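Local coordinates for glutamine cyclotransferase (Zymomonas mobilis, PDB 3NOL), which probably catalyses the cyclisation of N-terminal glutamine to pyroglutamate in peptides and proteins, and folds as a calcium-binding beta-propeller, at residues 33-38 / 249-254; 48-53 / 231-236; 85-90 / 106-111. One frame throughout, in Å; residues are numbered along the deposited sequence. Where two conformers were deposited one is given.

Interaction 1 (33-38 / 249-254); sequences IVHSYP and VFEITL
E251 runs its extended side chain out beside H35 and Y37, and one oxygen, OE2, meets the edge of both rings. H35 lies alongside the glutamate and points the same way: its CD2 comes within 3.1 Å of E251 OE2, with the imidazole and carboxylate planes 60° apart. The Y37 side chain crosses that of E251 at a slant, yet its ring is nearly coplanar with the carboxylate, 19° between planes. Y37 OH and E251 OE2 are 3.6 Å apart, and a water joins them, 2.8 Å from Y37 OH and donating to E251 OE2 at 2.7 Å. CG of E251 stands opposite the backbone N (chi1 175°), which carries the carboxylate past V34. V34 completes the group, crossing E251 obliquely and setting its CG2 3.6 Å from CG2 of T253.

The other surface of the strand pair is mostly apolar. I33 CD1 reaches F250 CD2 at 3.6 Å, and S36 OG lies 3.4 Å from that same CD2; I213 and A217, from a loop, pack on the F250 ring. The backbones are antiparallel, with two bonds between Y37 and V249 and one good bond, E251 N to H35 O. The register slips by one at V34: its N gives E251 O a bond of 2.7 Å, while H35 N reaches that same oxygen only weakly. Two residues facing one define a classic beta bulge. With strand 28-38, near the N-terminus, bonded to strand 248-256, near the C-terminus, this contact is the "Velcro" ring closure of a beta-propeller, in which the last blade takes its outer strand from the chain's start.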
# COMPACT_ATOMS: atom_id res chain seq x y z
N ILE A 33 3.48 11.06 15.63
CA ILE A 33 4.50 11.23 14.57
C ILE A 33 5.89 11.18 15.18
O ILE A 33 6.21 11.98 16.08
CB ILE A 33 4.31 12.57 13.80
CG1 ILE A 33 2.97 12.57 13.06
CG2 ILE A 33 5.49 12.79 12.84
CD1 ILE A 33 2.57 13.90 12.44
N VAL A 34 6.70 10.24 14.71
CA VAL A 34 8.10 10.11 15.13
C VAL A 34 9.01 11.00 14.28
O VAL A 34 9.88 11.72 14.81
CB VAL A 34 8.59 8.63 15.06
CG1 VAL A 34 10.04 8.51 15.58
CG2 VAL A 34 7.66 7.71 15.86
N HIS A 35 8.81 10.92 12.96
CA HIS A 35 9.47 11.75 11.96
C HIS A 35 8.52 12.01 10.80
O HIS A 35 7.62 11.20 10.54
CB HIS A 35 10.72 11.07 11.38
CG HIS A 35 11.76 10.74 12.41
ND1 HIS A 35 12.41 11.70 13.15
CD2 HIS A 35 12.26 9.54 12.81
CE1 HIS A 35 13.27 11.11 13.97
NE2 HIS A 35 13.20 9.81 13.78
N SER A 36 8.73 13.14 10.11
CA SER A 36 8.07 13.41 8.83
C SER A 36 9.18 13.49 7.79
O SER A 36 10.19 14.16 8.02
CB SER A 36 7.32 14.75 8.85
OG SER A 36 6.38 14.76 9.90
N TYR A 37 8.98 12.82 6.67
CA TYR A 37 9.93 12.84 5.56
C TYR A 37 9.26 13.42 4.31
O TYR A 37 8.05 13.28 4.16
CB TYR A 37 10.42 11.42 5.27
CG TYR A 37 11.20 10.84 6.43
CD1 TYR A 37 12.42 11.38 6.80
CD2 TYR A 37 10.67 9.79 7.17
CE1 TYR A 37 13.14 10.85 7.88
CE2 TYR A 37 11.37 9.27 8.27
CZ TYR A 37 12.61 9.81 8.60
OH TYR A 37 13.30 9.30 9.68
N PRO A 38 10.03 14.10 3.44
CA PRO A 38 9.41 14.69 2.25
C PRO A 38 8.75 13.63 1.35
O PRO A 38 9.33 12.55 1.11
CB PRO A 38 10.58 15.33 1.51
CG PRO A 38 11.67 15.46 2.49
CD PRO A 38 11.48 14.38 3.51
N VAL A 249 5.76 11.68 4.06
CA VAL A 249 5.55 10.34 4.58
C VAL A 249 5.78 10.48 6.09
O VAL A 249 6.78 11.06 6.51
CB VAL A 249 6.58 9.32 4.03
CG1 VAL A 249 6.36 7.93 4.65
CG2 VAL A 249 6.52 9.25 2.50
N PHE A 250 4.86 9.94 6.88
CA PHE A 250 4.97 10.02 8.34
C PHE A 250 5.39 8.67 8.88
O PHE A 250 4.78 7.65 8.57
CB PHE A 250 3.62 10.37 8.97
CG PHE A 250 3.10 11.73 8.58
CD1 PHE A 250 2.12 11.84 7.61
CD2 PHE A 250 3.62 12.90 9.16
CE1 PHE A 250 1.63 13.10 7.21
CE2 PHE A 250 3.15 14.16 8.78
CZ PHE A 250 2.14 14.26 7.80
N GLU A 251 6.42 8.69 9.72
CA GLU A 251 6.76 7.53 10.52
C GLU A 251 5.99 7.70 11.83
O GLU A 251 6.15 8.72 12.53
CB GLU A 251 8.27 7.50 10.77
CG GLU A 251 8.69 6.38 11.70
CD GLU A 251 10.19 6.40 12.00
OE1 GLU A 251 10.58 5.67 12.93
OE2 GLU A 251 10.94 7.12 11.32
N ILE A 252 5.13 6.73 12.12
CA ILE A 252 4.20 6.85 13.27
C ILE A 252 4.27 5.67 14.23
O ILE A 252 4.52 4.53 13.82
CB ILE A 252 2.71 7.01 12.83
CG1 ILE A 252 2.24 5.80 11.97
CG2 ILE A 252 2.48 8.34 12.12
CD1 ILE A 252 0.69 5.80 11.75
N THR A 253 4.02 5.96 15.50
CA THR A 253 3.71 4.90 16.47
C THR A 253 2.21 4.93 16.78
O THR A 253 1.52 5.91 16.46
CB THR A 253 4.58 5.02 17.76
OG1 THR A 253 4.37 6.31 18.33
CG2 THR A 253 6.09 4.82 17.44
N LEU A 254 1.70 3.84 17.37
CA LEU A 254 0.27 3.69 17.66
C LEU A 254 0.05 3.48 19.14
O LEU A 254 0.83 2.78 19.79
CB LEU A 254 -0.30 2.47 16.92
CG LEU A 254 -0.15 2.51 15.41
CD1 LEU A 254 -0.72 1.20 14.85
CD2 LEU A 254 -0.88 3.74 14.87
O HOH W 1 13.52 6.72 10.85

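Interaction 2 (48-53 / 231-236); sequences FFYRNG and AWDKEH. With CA (calcium ion), chain B; SO4 (sulfate ion), chain D.
Two inner strands of neighbouring propeller blades, 44-51 and 227-233, run side by side near the calcium ion, and F48, Y50, A231 and D233 meet across them. The short segments are 12° from parallel, yet no clear direct hydrogen bond joins them. Instead one water accepts from both Y50 N (2.8 Å) and W232 N (2.9 Å). The A231 methyl points at strand 48-51, 3.6 Å from F48 CE2. Further out, the D233 side chain lies flat on the Y50 ring: CB sits over the ring face, 3.6 Å from the centroid in a CH-pi contact, and the carboxylate is stacked 11° from the ring plane. A second water accepts a hydrogen bond from Y50 OH at 2.5 Å and donates to D233 OD2 and E235 OE2. D233 OD2 accepts from H236 N (3.1 Å, 170° at the hydrogen), an Asx motif that holds the turn, while OD1 forms a salt bridge with R238. At the other end F48 O binds calcium at 2.3 Å, and I230 O is another ligand. The blades are tied by metal, water and stacking, and the buried D233 carboxylate has several partners likely to stabilise its charge.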
# COMPACT_ATOMS: atom_id res chain seq x y z
N PHE A 48 3.01 1.03 -2.20
CA PHE A 48 4.04 1.60 -1.33
C PHE A 48 4.55 0.53 -0.38
O PHE A 48 3.77 -0.08 0.34
CB PHE A 48 3.43 2.79 -0.54
CG PHE A 48 4.38 3.54 0.33
CD1 PHE A 48 5.53 4.15 -0.22
CD2 PHE A 48 4.08 3.76 1.67
CE1 PHE A 48 6.41 4.90 0.60
CE2 PHE A 48 4.95 4.52 2.49
CZ PHE A 48 6.11 5.08 1.96
N PHE A 49 5.85 0.28 -0.40
CA PHE A 49 6.42 -0.63 0.59
C PHE A 49 7.85 -0.23 0.91
O PHE A 49 8.45 0.57 0.19
CB PHE A 49 6.27 -2.11 0.15
CG PHE A 49 7.08 -2.48 -1.07
CD1 PHE A 49 6.48 -2.53 -2.33
CD2 PHE A 49 8.43 -2.79 -0.96
CE1 PHE A 49 7.20 -2.89 -3.44
CE2 PHE A 49 9.18 -3.15 -2.10
CZ PHE A 49 8.55 -3.20 -3.35
N TYR A 50 8.37 -0.81 1.99
CA TYR A 50 9.74 -0.59 2.41
C TYR A 50 10.52 -1.88 2.15
O TYR A 50 10.06 -2.99 2.44
CB TYR A 50 9.75 -0.28 3.89
CG TYR A 50 11.13 -0.27 4.52
CD1 TYR A 50 11.75 -1.46 4.92
CD2 TYR A 50 11.79 0.94 4.73
CE1 TYR A 50 13.03 -1.43 5.53
CE2 TYR A 50 13.03 0.98 5.34
CZ TYR A 50 13.64 -0.20 5.73
OH TYR A 50 14.88 -0.12 6.32
N ARG A 51 11.70 -1.74 1.57
CA ARG A 51 12.57 -2.91 1.37
C ARG A 51 13.99 -2.44 1.29
O ARG A 51 14.28 -1.40 0.66
CB ARG A 51 12.18 -3.69 0.12
CG ARG A 51 12.99 -5.01 -0.05
CD ARG A 51 12.42 -5.93 -1.06
NE ARG A 51 13.14 -7.21 -1.24
CZ ARG A 51 14.33 -7.35 -1.85
NH1 ARG A 51 14.86 -8.55 -2.01
NH2 ARG A 51 14.99 -6.29 -2.29
N ASN A 52 14.88 -3.21 1.93
CA ASN A 52 16.33 -2.96 1.89
C ASN A 52 16.71 -1.49 2.14
O ASN A 52 17.57 -0.92 1.45
CB ASN A 52 16.96 -3.52 0.60
CG ASN A 52 16.32 -2.97 -0.67
OD1 ASN A 52 16.67 -1.89 -1.15
ND2 ASN A 52 15.39 -3.72 -1.23
N GLY A 53 16.05 -0.90 3.14
CA GLY A 53 16.36 0.46 3.57
C GLY A 53 15.73 1.58 2.77
O GLY A 53 15.88 2.76 3.13
N ALA A 231 3.67 1.42 4.68
CA ALA A 231 4.89 0.58 4.57
C ALA A 231 5.41 0.24 5.95
O ALA A 231 5.16 0.98 6.90
CB ALA A 231 5.96 1.29 3.78
N TRP A 232 6.14 -0.87 6.04
CA TRP A 232 6.56 -1.38 7.33
C TRP A 232 7.98 -1.90 7.19
O TRP A 232 8.28 -2.68 6.29
CB TRP A 232 5.60 -2.50 7.75
CG TRP A 232 5.98 -3.27 8.98
CD1 TRP A 232 6.25 -4.62 9.05
CD2 TRP A 232 6.07 -2.77 10.33
NE1 TRP A 232 6.52 -4.98 10.35
CE2 TRP A 232 6.42 -3.87 11.16
CE3 TRP A 232 5.89 -1.51 10.91
CZ2 TRP A 232 6.58 -3.74 12.55
CZ3 TRP A 232 6.05 -1.38 12.30
CH2 TRP A 232 6.40 -2.49 13.10
N ASP A 233 8.83 -1.44 8.10
CA ASP A 233 10.23 -1.82 8.17
C ASP A 233 10.29 -2.79 9.33
O ASP A 233 10.23 -2.40 10.50
CB ASP A 233 11.07 -0.56 8.44
CG ASP A 233 12.51 -0.87 8.86
OD1 ASP A 233 13.23 0.11 9.11
OD2 ASP A 233 12.90 -2.05 8.96
N LYS A 234 10.41 -4.06 8.98
CA LYS A 234 10.38 -5.17 9.93
C LYS A 234 11.64 -5.19 10.81
O LYS A 234 11.58 -5.49 12.02
CB LYS A 234 10.24 -6.48 9.15
CG LYS A 234 10.26 -7.77 9.99
CD LYS A 234 9.02 -7.90 10.81
CE LYS A 234 8.77 -9.35 11.17
NZ LYS A 234 7.61 -9.37 12.10
N GLU A 235 12.79 -4.89 10.21
CA GLU A 235 14.05 -4.86 10.97
C GLU A 235 14.03 -3.88 12.15
O GLU A 235 14.38 -4.26 13.29
CB GLU A 235 15.25 -4.55 10.06
CG GLU A 235 16.56 -4.61 10.88
CD GLU A 235 17.84 -4.32 10.10
OE1 GLU A 235 18.93 -4.52 10.71
OE2 GLU A 235 17.77 -3.89 8.92
N HIS A 236 13.61 -2.64 11.88
CA HIS A 236 13.63 -1.55 12.90
C HIS A 236 12.25 -1.25 13.52
O HIS A 236 12.14 -0.38 14.41
CB HIS A 236 14.22 -0.26 12.30
CG HIS A 236 15.50 -0.46 11.53
ND1 HIS A 236 16.72 -0.65 12.14
CD2 HIS A 236 15.73 -0.51 10.19
CE1 HIS A 236 17.65 -0.81 11.21
NE2 HIS A 236 17.08 -0.71 10.02
CA CA B . 2.09 -1.32 1.31
S SO4 D . 5.29 -11.72 10.58
O1 SO4 D . 6.57 -12.01 11.23
O2 SO4 D . 4.99 -10.30 10.65
O3 SO4 D . 5.39 -12.15 9.18
O4 SO4 D . 4.21 -12.46 11.24
O HOH W 2 6.99 -2.49 3.78
O HOH W 3 8.43 -4.88 3.74
O HOH W 4 15.48 -2.16 7.65
O HOH W 5 2.78 -3.09 -0.14

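Interaction 3 (85-90 / 106-111); sequences KRYFGE and NGLGFV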
# COMPACT_ATOMS: atom_id res chain seq x y z
N LYS A 85 2.08 3.42 -22.04
CA LYS A 85 0.87 4.24 -21.99
C LYS A 85 -0.44 3.42 -21.91
O LYS A 85 -1.45 3.93 -21.44
CB LYS A 85 0.84 5.19 -23.20
CG LYS A 85 1.13 4.49 -24.50
CD LYS A 85 1.10 5.46 -25.69
CE LYS A 85 0.97 4.66 -26.98
NZ LYS A 85 1.02 5.53 -28.18
N ARG A 86 -0.40 2.16 -22.32
CA ARG A 86 -1.57 1.25 -22.26
C ARG A 86 -1.92 0.79 -20.84
O ARG A 86 -3.05 0.36 -20.59
CB ARG A 86 -1.35 0.01 -23.14
CG ARG A 86 -1.51 0.26 -24.63
CD ARG A 86 -2.07 -0.96 -25.33
NE ARG A 86 -1.10 -2.05 -25.37
CZ ARG A 86 -1.42 -3.35 -25.46
NH1 ARG A 86 -0.46 -4.26 -25.50
NH2 ARG A 86 -2.69 -3.73 -25.49
N TYR A 87 -0.95 0.89 -19.93
CA TYR A 87 -1.06 0.35 -18.58
C TYR A 87 -1.05 1.45 -17.55
O TYR A 87 -0.42 2.49 -17.74
CB TYR A 87 0.09 -0.62 -18.31
CG TYR A 87 0.21 -1.63 -19.41
CD1 TYR A 87 1.25 -1.55 -20.35
CD2 TYR A 87 -0.76 -2.63 -19.57
CE1 TYR A 87 1.33 -2.47 -21.40
CE2 TYR A 87 -0.69 -3.54 -20.60
CZ TYR A 87 0.35 -3.46 -21.51
OH TYR A 87 0.40 -4.37 -22.54
N PHE A 88 -1.78 1.24 -16.46
CA PHE A 88 -1.69 2.14 -15.35
C PHE A 88 -1.49 1.34 -14.08
O PHE A 88 -2.36 0.54 -13.72
CB PHE A 88 -2.93 3.02 -15.24
CG PHE A 88 -2.71 4.22 -14.36
CD1 PHE A 88 -2.84 4.11 -12.97
CD2 PHE A 88 -2.32 5.44 -14.91
CE1 PHE A 88 -2.59 5.20 -12.15
CE2 PHE A 88 -2.07 6.54 -14.07
CZ PHE A 88 -2.20 6.41 -12.70
N GLY A 89 -0.37 1.55 -13.41
CA GLY A 89 0.01 0.71 -12.27
C GLY A 89 -0.79 1.01 -11.01
O GLY A 89 -1.19 2.16 -10.77
N GLU A 90 -1.03 -0.04 -10.22
CA GLU A 90 -1.62 0.09 -8.88
C GLU A 90 -0.69 -0.51 -7.83
O GLU A 90 0.49 -0.14 -7.81
CB GLU A 90 -3.04 -0.47 -8.84
CG GLU A 90 -3.97 0.23 -9.83
CD GLU A 90 -4.25 1.69 -9.46
OE1 GLU A 90 -4.08 2.05 -8.28
OE2 GLU A 90 -4.64 2.47 -10.38
N ASN A 106 -6.48 -3.05 -16.51
CA ASN A 106 -5.94 -3.99 -17.49
C ASN A 106 -6.25 -5.46 -17.18
O ASN A 106 -6.13 -6.32 -18.07
CB ASN A 106 -4.42 -3.79 -17.63
CG ASN A 106 -4.05 -2.38 -18.09
OD1 ASN A 106 -3.70 -1.52 -17.27
ND2 ASN A 106 -4.11 -2.14 -19.41
N GLY A 107 -6.62 -5.77 -15.93
CA GLY A 107 -6.84 -7.15 -15.50
C GLY A 107 -5.55 -7.97 -15.59
O GLY A 107 -5.57 -9.20 -15.76
N LEU A 108 -4.43 -7.28 -15.51
CA LEU A 108 -3.16 -7.98 -15.51
C LEU A 108 -2.16 -7.30 -14.61
O LEU A 108 -2.34 -6.16 -14.16
CB LEU A 108 -2.64 -8.18 -16.92
CG LEU A 108 -2.34 -6.93 -17.76
CD1 LEU A 108 -0.99 -6.39 -17.43
CD2 LEU A 108 -2.39 -7.38 -19.22
N GLY A 109 -1.13 -8.08 -14.29
CA GLY A 109 -0.06 -7.61 -13.46
C GLY A 109 1.27 -7.94 -14.10
O GLY A 109 1.33 -8.60 -15.15
N PHE A 110 2.33 -7.47 -13.45
CA PHE A 110 3.69 -7.62 -13.96
C PHE A 110 4.59 -8.11 -12.86
O PHE A 110 4.27 -7.96 -11.69
CB PHE A 110 4.22 -6.27 -14.49
CG PHE A 110 3.42 -5.71 -15.63
CD1 PHE A 110 2.57 -4.62 -15.44
CD2 PHE A 110 3.50 -6.30 -16.90
CE1 PHE A 110 1.82 -4.10 -16.52
CE2 PHE A 110 2.76 -5.81 -17.98
CZ PHE A 110 1.90 -4.71 -17.79
N VAL A 111 5.71 -8.70 -13.26
CA VAL A 111 6.77 -9.04 -12.33
C VAL A 111 8.06 -8.45 -12.88
O VAL A 111 8.36 -8.64 -14.06
CB VAL A 111 6.96 -10.57 -12.16
CG1 VAL A 111 8.06 -10.83 -11.13
CG2 VAL A 111 5.62 -11.27 -11.76
O HOH W 6 -5.08 0.51 -16.39
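The Y87 ring is sandwiched: CZ of F110 stands 3.7 Å above the centre of one face, and CB of R86 covers the opposite face. F110 presents its edge, with centroids 5.2 Å apart and planes at 84°, which makes a T-shaped pair with Y87 as the face partner. The closest atoms of the two rings are Y87 CD2 and F110 CZ, at 3.8 Å. L108 adds CD1 obliquely, near Y87 CE2.

N106 approaches the same ring at about a right angle, its amide plane inclined to the ring, and ND2 comes within 3.4 Å of Y87 CD2. The amide is held at both of its polar atoms. ND2 donates to R86 O at 3.0 Å with a nearly straight bond (168° at the hydrogen); that oxygen lies close to the amide plane of N106, although the donor stands above the carbonyl plane of R86. OD1 accepts from a water at 2.6 Å and, weakly, from F88 N at 3.5 Å. Because CG of N106 is set opposite its carbonyl carbon (chi1 -59°), the amide reaches the backbone on both sides of Y87. Replacing N106 with a leucine would probably leave R86 O without this donor and the water without its acceptor, setting the loop before F88 freer to move.

F88 and W104 are backbone-bonded, and L108 and F110 also pack on strand 119-124. The contact joins the loop leading into the first strand of a four-stranded antiparallel meander to the turn between strands two and three and to the third strand, as fits one beta-propeller blade.

Along the chain the three contacts are concentric: 85-90 / 106-111 falls between the segments of interaction 2, which falls between those of interaction 1. Interaction 1 lies in the sheet holding 227-233, 238-243, 248-256 and 28-38; interaction 2 reaches from its edge strand 227-233 to strand 44-51 of the next blade. Their centres are 13 Å apart and they touch, V249 CG1 lying 3.9 Å from F48 CZ. Interaction 3 lies in a separate sheet, 89-95 to 119-124, its centre 30 Å from that of interaction 1 and 24 Å from that of interaction 2. The set samples three levels of propeller construction: closing the ring, joining neighbouring blades beside the calcium ion, and packing within one blade.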